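Local coordinates for protein uncharacterized esterase YxiM (PDB 2O14) that is an uncharacterised GDSL-family hydrolase, probably an esterase, that joins a galactose-binding-like beta domain to an SGNH-type catalytic domain, at residues E106-V111 / I224-K229; R163-G168 / G231-L236; G214-G219 / R259-Q264. All blocks are in the same frame, centred on the assembly; numbering follows the deposited sequence.

Contact 1 (E106-V111 / I224-K229); sequences EGVFQV and ILKYIK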
loop_
_atom_site.group_PDB
_atom_site.type_symbol
_atom_site.label_atom_id
_atom_site.label_comp_id
_atom_site.label_asym_id
_atom_site.label_seq_id
_atom_site.Cartn_x
_atom_site.Cartn_y
_atom_site.Cartn_z
ATOM N N GLU A 106 -9.874 -10.867 5.535
ATOM C CA GLU A 106 -9.406 -12.238 5.405
ATOM C C GLU A 106 -8.103 -12.476 6.172
ATOM O O GLU A 106 -7.247 -13.247 5.734
ATOM C CB GLU A 106 -9.217 -12.592 3.929
ATOM C CG GLU A 106 -10.481 -12.409 3.095
ATOM C CD GLU A 106 -11.699 -13.085 3.716
ATOM O OE1 GLU A 106 -12.540 -12.370 4.307
ATOM O OE2 GLU A 106 -11.807 -14.333 3.623
ATOM N N GLY A 107 -7.957 -11.793 7.306
ATOM C CA GLY A 107 -6.778 -11.961 8.143
ATOM C C GLY A 107 -5.490 -11.241 7.779
ATOM O O GLY A 107 -4.466 -11.462 8.433
ATOM N N VAL A 108 -5.518 -10.381 6.764
ATOM C CA VAL A 108 -4.309 -9.657 6.361
ATOM C C VAL A 108 -4.589 -8.228 5.905
ATOM O O VAL A 108 -5.731 -7.876 5.601
ATOM C CB VAL A 108 -3.570 -10.377 5.205
ATOM C CG1 VAL A 108 -3.164 -11.778 5.635
ATOM C CG2 VAL A 108 -4.458 -10.439 3.972
ATOM N N PHE A 109 -3.544 -7.405 5.860
ATOM C CA PHE A 109 -3.696 -6.027 5.407
ATOM C C PHE A 109 -4.123 -5.999 3.942
ATOM O O PHE A 109 -3.683 -6.835 3.147
ATOM C CB PHE A 109 -2.373 -5.273 5.540
ATOM C CG PHE A 109 -2.039 -4.871 6.946
ATOM C CD1 PHE A 109 -2.911 -4.074 7.679
ATOM C CD2 PHE A 109 -0.830 -5.242 7.520
ATOM C CE1 PHE A 109 -2.584 -3.644 8.967
ATOM C CE2 PHE A 109 -0.490 -4.819 8.809
ATOM C CZ PHE A 109 -1.370 -4.015 9.534
ATOM N N GLN A 110 -4.978 -5.042 3.590
ATOM C CA GLN A 110 -5.436 -4.884 2.212
ATOM C C GLN A 110 -5.065 -3.478 1.721
ATOM O O GLN A 110 -4.648 -3.304 0.573
ATOM C CB GLN A 110 -6.948 -5.076 2.115
ATOM C CG GLN A 110 -7.471 -6.450 2.542
ATOM C CD GLN A 110 -7.095 -7.565 1.582
ATOM O OE1 GLN A 110 -6.952 -7.342 0.381
ATOM N NE2 GLN A 110 -6.962 -8.778 2.104
ATOM N N VAL A 111 -5.231 -2.475 2.583
ATOM C CA VAL A 111 -4.887 -1.093 2.235
ATOM C C VAL A 111 -4.030 -0.530 3.368
ATOM O O VAL A 111 -4.386 -0.663 4.538
ATOM C CB VAL A 111 -6.146 -0.193 2.065
ATOM C CG1 VAL A 111 -5.731 1.178 1.534
ATOM C CG2 VAL A 111 -7.142 -0.842 1.105
ATOM N N ILE A 224 1.080 -9.700 1.280
ATOM C CA ILE A 224 1.420 -9.912 -0.120
ATOM C C ILE A 224 1.549 -11.399 -0.462
ATOM O O ILE A 224 1.130 -11.825 -1.535
ATOM C CB ILE A 224 2.734 -9.195 -0.483
ATOM C CG1 ILE A 224 2.549 -7.681 -0.341
ATOM C CG2 ILE A 224 3.157 -9.564 -1.906
ATOM C CD1 ILE A 224 3.824 -6.889 -0.534
ATOM N N LEU A 225 2.133 -12.180 0.444
ATOM C CA LEU A 225 2.302 -13.616 0.226
ATOM C C LEU A 225 0.955 -14.323 0.163
ATOM O O LEU A 225 0.836 -15.420 -0.390
ATOM C CB LEU A 225 3.154 -14.225 1.343
ATOM C CG LEU A 225 4.631 -13.821 1.307
ATOM C CD1 LEU A 225 5.335 -14.263 2.581
ATOM C CD2 LEU A 225 5.288 -14.439 0.076
ATOM N N LYS A 226 -0.057 -13.685 0.737
ATOM C CA LYS A 226 -1.407 -14.224 0.753
ATOM C C LYS A 226 -1.982 -14.347 -0.660
ATOM O O LYS A 226 -2.744 -15.271 -0.945
ATOM C CB LYS A 226 -2.313 -13.308 1.579
ATOM C CG LYS A 226 -3.776 -13.736 1.653
ATOM C CD LYS A 226 -4.010 -14.778 2.733
ATOM C CE LYS A 226 -5.489 -15.109 2.858
ATOM N NZ LYS A 226 -5.736 -16.094 3.942
ATOM N N TYR A 227 -1.611 -13.426 -1.545
ATOM C CA TYR A 227 -2.165 -13.431 -2.895
ATOM C C TYR A 227 -1.191 -13.493 -4.067
ATOM O O TYR A 227 -1.567 -13.936 -5.151
ATOM C CB TYR A 227 -3.055 -12.199 -3.086
ATOM C CG TYR A 227 -4.122 -12.041 -2.033
ATOM C CD1 TYR A 227 -5.210 -12.911 -1.977
ATOM C CD2 TYR A 227 -4.054 -11.010 -1.094
ATOM C CE1 TYR A 227 -6.210 -12.756 -1.014
ATOM C CE2 TYR A 227 -5.052 -10.849 -0.121
ATOM C CZ TYR A 227 -6.126 -11.723 -0.089
ATOM O OH TYR A 227 -7.117 -11.567 0.856
ATOM N N ILE A 228 0.047 -13.052 -3.873
ATOM C CA ILE A 228 1.008 -13.058 -4.975
ATOM C C ILE A 228 1.181 -14.453 -5.580
ATOM O O ILE A 228 1.267 -15.449 -4.866
ATOM C CB ILE A 228 2.372 -12.483 -4.520
ATOM C CG1 ILE A 228 3.149 -11.974 -5.737
ATOM C CG2 ILE A 228 3.160 -13.536 -3.769
ATOM C CD1 ILE A 228 4.357 -11.111 -5.384
ATOM N N LYS A 229 1.218 -14.515 -6.906
ATOM C CA LYS A 229 1.352 -15.782 -7.618
ATOM C C LYS A 229 2.097 -15.607 -8.940
ATOM O O LYS A 229 2.497 -14.498 -9.296
ATOM C CB LYS A 229 -0.036 -16.366 -7.894
ATOM C CG LYS A 229 -0.970 -15.423 -8.641
ATOM C CD LYS A 229 -2.331 -16.071 -8.896
ATOM C CE LYS A 229 -3.328 -15.070 -9.463
ATOM N NZ LYS A 229 -2.862 -14.465 -10.734
HETATM O O HOH W 1 -5.157 -14.660 6.568
#
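Tyr227 of segment 224-229 projects against Glu106, Val108 and Gln110, bridging the SGNH-type alpha/beta domain and an edge strand of the beta-sandwich-like domain. The strand carries a classic beta bulge here, Gln110 and Val111 both facing Val103. At its base, Tyr227 CB packs on the hydroxyl of Tyr166, which lies on strand 164-169. Farther out, Lys226 CG of the preceding residue lies over the centre of the ring, 3.5 Å above its plane. Tyr227 CE2 comes 4.2 Å from Val108 CG2, an oblique approach, and 3.6 Å from Gln110 NE2, which lies at the ring edge. The tip, Tyr227 OH, accepts a hydrogen bond from Gln110 NE2 (3.1 Å, 150° at the hydrogen) and rests 3.9 Å from Glu106 CB. Gln110 is bent at chi2 (-70°, placing CD), and its amide plane stands 61° from the ring plane, while NE2 also donates to Ala105 O. The same Lys226 CG touches Val108 CG2, and the lysine ammonium belongs to a water bridge: one water accepts from Lys226 NZ at 3.0 Å and donates to Glu106 O.

Contact 2 (R163-G168 / G231-L236); sequences RTIYVG and GDYFML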
loop_
_atom_site.group_PDB
_atom_site.type_symbol
_atom_site.label_atom_id
_atom_site.label_comp_id
_atom_site.label_asym_id
_atom_site.label_seq_id
_atom_site.Cartn_x
_atom_site.Cartn_y
_atom_site.Cartn_z
ATOM N N ARG A 163 -3.730 -10.035 -12.542
ATOM C CA ARG A 163 -2.289 -9.823 -12.527
ATOM C C ARG A 163 -2.027 -8.550 -11.723
ATOM O O ARG A 163 -2.680 -7.527 -11.940
ATOM C CB ARG A 163 -1.774 -9.675 -13.950
ATOM C CG ARG A 163 -0.296 -9.928 -14.088
ATOM C CD ARG A 163 0.089 -9.963 -15.547
ATOM N NE ARG A 163 1.503 -10.255 -15.725
ATOM C CZ ARG A 163 2.095 -10.325 -16.911
ATOM N NH1 ARG A 163 1.384 -10.123 -18.015
ATOM N NH2 ARG A 163 3.393 -10.584 -16.992
ATOM N N THR A 164 -1.075 -8.604 -10.798
ATOM C CA THR A 164 -0.817 -7.446 -9.955
ATOM C C THR A 164 0.642 -7.161 -9.644
ATOM O O THR A 164 1.468 -8.066 -9.585
ATOM C CB THR A 164 -1.528 -7.605 -8.594
ATOM O OG1 THR A 164 -2.895 -7.986 -8.803
ATOM C CG2 THR A 164 -1.474 -6.300 -7.805
ATOM N N ILE A 165 0.936 -5.881 -9.436
ATOM C CA ILE A 165 2.270 -5.438 -9.056
ATOM C C ILE A 165 2.143 -5.102 -7.569
ATOM O O ILE A 165 1.452 -4.146 -7.211
ATOM C CB ILE A 165 2.689 -4.138 -9.770
ATOM C CG1 ILE A 165 2.683 -4.328 -11.287
ATOM C CG2 ILE A 165 4.083 -3.720 -9.293
ATOM C CD1 ILE A 165 3.711 -5.305 -11.771
ATOM N N TYR A 166 2.782 -5.887 -6.706
ATOM C CA TYR A 166 2.728 -5.620 -5.270
ATOM C C TYR A 166 3.950 -4.781 -4.924
ATOM O O TYR A 166 5.087 -5.202 -5.158
ATOM C CB TYR A 166 2.743 -6.931 -4.482
ATOM C CG TYR A 166 1.500 -7.763 -4.688
ATOM C CD1 TYR A 166 0.360 -7.551 -3.915
ATOM C CD2 TYR A 166 1.448 -8.733 -5.686
ATOM C CE1 TYR A 166 -0.803 -8.287 -4.129
ATOM C CE2 TYR A 166 0.291 -9.471 -5.911
ATOM C CZ TYR A 166 -0.829 -9.244 -5.131
ATOM O OH TYR A 166 -1.972 -9.969 -5.363
ATOM N N VAL A 167 3.722 -3.595 -4.370
ATOM C CA VAL A 167 4.827 -2.706 -4.033
ATOM C C VAL A 167 5.174 -2.643 -2.550
ATOM O O VAL A 167 4.301 -2.459 -1.697
ATOM C CB VAL A 167 4.543 -1.262 -4.513
ATOM C CG1 VAL A 167 5.792 -0.404 -4.357
ATOM C CG2 VAL A 167 4.083 -1.272 -5.962
ATOM N N GLY A 168 6.462 -2.797 -2.254
ATOM C CA GLY A 168 6.937 -2.709 -0.888
ATOM C C GLY A 168 7.862 -1.506 -0.807
ATOM O O GLY A 168 8.577 -1.211 -1.769
ATOM N N GLY A 231 3.171 -14.690 -12.457
ATOM C CA GLY A 231 2.658 -13.647 -13.320
ATOM C C GLY A 231 2.765 -12.284 -12.669
ATOM O O GLY A 231 2.919 -11.271 -13.359
ATOM N N ASP A 232 2.687 -12.257 -11.341
ATOM C CA ASP A 232 2.772 -11.007 -10.594
ATOM C C ASP A 232 4.214 -10.552 -10.376
ATOM O O ASP A 232 5.167 -11.297 -10.618
ATOM C CB ASP A 232 2.100 -11.143 -9.221
ATOM C CG ASP A 232 0.627 -11.493 -9.314
ATOM O OD1 ASP A 232 -0.042 -11.045 -10.271
ATOM O OD2 ASP A 232 0.135 -12.206 -8.415
ATOM N N TYR A 233 4.356 -9.318 -9.904
ATOM C CA TYR A 233 5.661 -8.748 -9.613
ATOM C C TYR A 233 5.665 -8.156 -8.209
ATOM O O TYR A 233 4.693 -7.521 -7.789
ATOM C CB TYR A 233 6.010 -7.649 -10.623
ATOM C CG TYR A 233 6.433 -8.168 -11.973
ATOM C CD1 TYR A 233 7.638 -8.846 -12.134
ATOM C CD2 TYR A 233 5.635 -7.972 -13.096
ATOM C CE1 TYR A 233 8.041 -9.317 -13.385
ATOM C CE2 TYR A 233 6.028 -8.438 -14.352
ATOM C CZ TYR A 233 7.233 -9.109 -14.488
ATOM O OH TYR A 233 7.622 -9.570 -15.728
ATOM N N PHE A 234 6.747 -8.396 -7.476
ATOM C CA PHE A 234 6.902 -7.832 -6.142
ATOM C C PHE A 234 7.955 -6.749 -6.329
ATOM O O PHE A 234 9.141 -7.047 -6.460
ATOM C CB PHE A 234 7.396 -8.886 -5.148
ATOM C CG PHE A 234 7.747 -8.328 -3.789
ATOM C CD1 PHE A 234 6.978 -7.319 -3.207
ATOM C CD2 PHE A 234 8.826 -8.844 -3.070
ATOM C CE1 PHE A 234 7.275 -6.829 -1.925
ATOM C CE2 PHE A 234 9.132 -8.363 -1.785
ATOM C CZ PHE A 234 8.351 -7.354 -1.214
HETATM N N MSE A 235 7.514 -5.499 -6.379
HETATM C CA MSE A 235 8.421 -4.373 -6.562
HETATM C C MSE A 235 8.788 -3.860 -5.184
HETATM O O MSE A 235 7.959 -3.271 -4.485
HETATM C CB MSE A 235 7.733 -3.292 -7.382
HETATM C CG MSE A 235 8.661 -2.215 -7.879
HETATM SE SE MSE A 235 7.981 -1.472 -9.519
HETATM C CE MSE A 235 9.124 -2.420 -10.758
ATOM N N LEU A 236 10.041 -4.090 -4.800
ATOM C CA LEU A 236 10.525 -3.726 -3.474
ATOM C C LEU A 236 11.669 -2.703 -3.451
ATOM O O LEU A 236 12.675 -2.856 -4.146
ATOM C CB LEU A 236 10.943 -5.024 -2.758
ATOM C CG LEU A 236 11.328 -5.134 -1.276
ATOM C CD1 LEU A 236 12.735 -4.643 -1.081
ATOM C CD2 LEU A 236 10.354 -4.356 -0.414
HETATM O O HOH W 2 -2.159 -11.719 -7.366
#
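Asp232 reaches across to Thr164 just ahead of the parallel pairing of strands 164-168 and 233-236, part of the central sheet of the SGNH-type alpha/beta fold. Its OD1 accepts from Thr164 N at 2.7 Å, met from above the carboxylate plane, with CG held beside its own backbone N (chi1 -60°). Asp232 OD2 accepts from Lys229 N and from a water that in turn accepts a hydrogen bond from Tyr166 OH. The same OD2 faces the rim of the Tyr166 ring, 3.7 Å from CE2, with Thr164 CG2 over the centre of one ring face. Tyr233 N donates to Thr164 O and Tyr233 O accepts from Tyr166 N at 2.7 Å, while Tyr166 O accepts from Met235 N. On the sheet face shared by Ile165 and Tyr233, Ile165 CD1 sits 3.5 Å from both CB and CD2 of Tyr233, at the ring edge, while Tyr233 OH is bonded to Ala365 O. The extended Arg163 chain carries NE to Gly231 O (2.9 Å), within the guanidinium plane; an alanine here would probably leave Gly231 O without this donor and these strand ends less firmly joined. The pair is flanked by strands 201-204 and 271-275; Phe234 and Leu236 pack against helix 251-266.

Contact 3 (G214-G219 / R259-Q264); sequences GFRNDG and RDMIRQ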
loop_
_atom_site.group_PDB
_atom_site.type_symbol
_atom_site.label_atom_id
_atom_site.label_comp_id
_atom_site.label_asym_id
_atom_site.label_seq_id
_atom_site.Cartn_x
_atom_site.Cartn_y
_atom_site.Cartn_z
ATOM N N GLY A 214 10.894 -4.904 9.581
ATOM C CA GLY A 214 9.496 -4.606 9.843
ATOM C C GLY A 214 8.557 -5.037 8.726
ATOM O O GLY A 214 7.502 -5.612 8.981
ATOM N N PHE A 215 8.930 -4.757 7.485
ATOM C CA PHE A 215 8.101 -5.132 6.354
ATOM C C PHE A 215 7.898 -6.643 6.373
ATOM O O PHE A 215 6.806 -7.141 6.107
ATOM C CB PHE A 215 8.772 -4.701 5.043
ATOM C CG PHE A 215 7.852 -4.730 3.856
ATOM C CD1 PHE A 215 7.595 -5.918 3.181
ATOM C CD2 PHE A 215 7.198 -3.569 3.443
ATOM C CE1 PHE A 215 6.691 -5.951 2.112
ATOM C CE2 PHE A 215 6.297 -3.592 2.382
ATOM C CZ PHE A 215 6.041 -4.784 1.715
ATOM N N ARG A 216 8.956 -7.368 6.711
ATOM C CA ARG A 216 8.897 -8.821 6.757
ATOM C C ARG A 216 8.069 -9.386 7.902
ATOM O O ARG A 216 7.177 -10.215 7.697
ATOM C CB ARG A 216 10.306 -9.406 6.857
ATOM C CG ARG A 216 10.332 -10.922 6.986
ATOM C CD ARG A 216 11.755 -11.436 7.068
ATOM N NE ARG A 216 11.817 -12.894 7.032
ATOM C CZ ARG A 216 11.517 -13.691 8.056
ATOM N NH1 ARG A 216 11.131 -13.178 9.219
ATOM N NH2 ARG A 216 11.598 -15.009 7.915
ATOM N N ASN A 217 8.361 -8.913 9.105
ATOM C CA ASN A 217 7.719 -9.429 10.309
ATOM C C ASN A 217 6.395 -8.860 10.805
ATOM O O ASN A 217 5.647 -9.565 11.488
ATOM C CB ASN A 217 8.725 -9.364 11.455
ATOM C CG ASN A 217 10.019 -10.075 11.126
ATOM O OD1 ASN A 217 11.041 -9.863 11.778
ATOM N ND2 ASN A 217 9.980 -10.933 10.114
ATOM N N ASP A 218 6.078 -7.614 10.468
ATOM C CA ASP A 218 4.854 -7.031 11.007
ATOM C C ASP A 218 3.575 -6.987 10.171
ATOM O O ASP A 218 2.696 -6.171 10.439
ATOM C CB ASP A 218 5.175 -5.643 11.589
ATOM C CG ASP A 218 6.205 -5.715 12.723
ATOM O OD1 ASP A 218 6.079 -6.617 13.572
ATOM O OD2 ASP A 218 7.138 -4.886 12.779
ATOM N N GLY A 219 3.458 -7.862 9.175
ATOM C CA GLY A 219 2.227 -7.900 8.393
ATOM C C GLY A 219 2.251 -7.581 6.908
ATOM O O GLY A 219 1.495 -8.183 6.136
ATOM N N ARG A 259 16.945 -11.077 1.538
ATOM C CA ARG A 259 17.128 -12.343 0.833
ATOM C C ARG A 259 15.963 -13.289 1.105
ATOM O O ARG A 259 15.429 -13.913 0.191
ATOM C CB ARG A 259 18.432 -13.011 1.277
ATOM C CG ARG A 259 18.793 -14.269 0.498
ATOM C CD ARG A 259 19.957 -14.993 1.158
ATOM N NE ARG A 259 21.106 -14.119 1.365
ATOM C CZ ARG A 259 21.877 -13.643 0.390
ATOM N NH1 ARG A 259 21.630 -13.956 -0.874
ATOM N NH2 ARG A 259 22.898 -12.848 0.682
ATOM N N ASP A 260 15.577 -13.386 2.374
ATOM C CA ASP A 260 14.484 -14.257 2.785
ATOM C C ASP A 260 13.165 -13.874 2.124
ATOM O O ASP A 260 12.447 -14.740 1.622
ATOM C CB ASP A 260 14.326 -14.216 4.301
ATOM C CG ASP A 260 13.257 -15.160 4.796
ATOM O OD1 ASP A 260 13.427 -16.391 4.651
ATOM O OD2 ASP A 260 12.241 -14.668 5.323
HETATM N N MSE A 261 12.844 -12.583 2.126
HETATM C CA MSE A 261 11.604 -12.120 1.511
HETATM C C MSE A 261 11.567 -12.490 0.035
HETATM O O MSE A 261 10.548 -12.954 -0.471
HETATM C CB MSE A 261 11.454 -10.602 1.647
HETATM C CG MSE A 261 11.262 -10.115 3.068
HETATM SE SE MSE A 261 10.400 -8.379 3.105
HETATM C CE MSE A 261 11.962 -7.238 2.954
ATOM N N ILE A 262 12.686 -12.275 -0.654
ATOM C CA ILE A 262 12.780 -12.594 -2.076
ATOM C C ILE A 262 12.505 -14.075 -2.316
ATOM O O ILE A 262 11.778 -14.445 -3.241
ATOM C CB ILE A 262 14.181 -12.259 -2.629
ATOM C CG1 ILE A 262 14.423 -10.753 -2.554
ATOM C CG2 ILE A 262 14.308 -12.762 -4.064
ATOM C CD1 ILE A 262 15.863 -10.359 -2.777
ATOM N N ARG A 263 13.092 -14.923 -1.480
ATOM C CA ARG A 263 12.908 -16.362 -1.613
ATOM C C ARG A 263 11.466 -16.772 -1.347
ATOM O O ARG A 263 10.904 -17.602 -2.063
ATOM C CB ARG A 263 13.865 -17.096 -0.671
ATOM C CG ARG A 263 15.322 -16.911 -1.076
ATOM C CD ARG A 263 16.268 -17.781 -0.276
ATOM N NE ARG A 263 17.609 -17.740 -0.852
ATOM C CZ ARG A 263 18.662 -18.385 -0.360
ATOM N NH1 ARG A 263 18.540 -19.133 0.731
ATOM N NH2 ARG A 263 19.840 -18.289 -0.964
ATOM N N GLN A 264 10.860 -16.184 -0.321
ATOM C CA GLN A 264 9.480 -16.508 -0.001
ATOM C C GLN A 264 8.567 -16.120 -1.151
ATOM O O GLN A 264 7.651 -16.862 -1.497
ATOM C CB GLN A 264 9.040 -15.796 1.275
ATOM C CG GLN A 264 9.661 -16.357 2.535
ATOM C CD GLN A 264 8.921 -15.910 3.772
ATOM O OE1 GLN A 264 7.718 -16.130 3.893
ATOM N NE2 GLN A 264 9.633 -15.281 4.699
#
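Arg216 and Asp260 meet in a salt bridge between helix 212-217 and helix 251-266, all of it made through one carboxylate oxygen. Arg216 NH2 donates to Asp260 OD2 at 2.7 Å, the oxygen lying in the guanidinium plane but approached from above the carboxylate plane. Arg216 NE also points at Asp260 OD2; the modelled 2.5 Å is very short, and its exact value is doubtful. The arginine chain runs fully extended as far as NE, and chi4 of -76° then swings CZ to one side. The two side chains cross at about a right angle, their flat groups 46° apart. Gln264 NE2, from within helix 251-266, also bonds to Asp260 OD2 at 2.8 Å, from the opposite face of the carboxylate to Arg216 NH2. These two donors on one oxygen, one of them from a guanidinium, would probably favour the ionised carboxylate.

Both helices pack on the same side of the parallel sheet of this SGNH-type alpha/beta domain, next to helix 220-225, whose Leu221 touches Met261 and whose Ile224 touches Phe215.

Apolar contact takes over beneath the charges. Selenomethionine Met261 makes a Met-aromatic contact with Phe215: SE stands 3.7 Å from Phe215 CD1, and lies obliquely, 5.0 Å from the ring centroid. The phenylalanine crosses the methionine at about a right angle. The same SE meets Arg216 CB at 3.9 Å, while Met261 CG passes Arg216 CG at 4.1 Å, so the aliphatic base of the arginine crosses the methionine obliquely while its tip reaches Asp260.

In the fold
Contact 1 joins the two domains, whereas contacts 2 and 3 lie within the alpha/beta domain; their centres are 12 to 14 Å apart, and along the chain the segments of any two contacts alternate. Ile224 of segment 224-229 touches both other contacts: its CD1 lies 3.7 Å from Phe234 CE1 of contact 2 and 3.8 Å from Phe215 CZ of contact 3. Contacts 2 and 3 also meet directly, Gly168 CA to Phe215 CE2 being 3.4 Å. Gly168 and the Phe215 side chain lie about 12 and 11 Å from the side chain of Ser171, the likely nucleophile. Contact 1 is away from that site and from the manganese held by Asp19, Ser24 and Asp65.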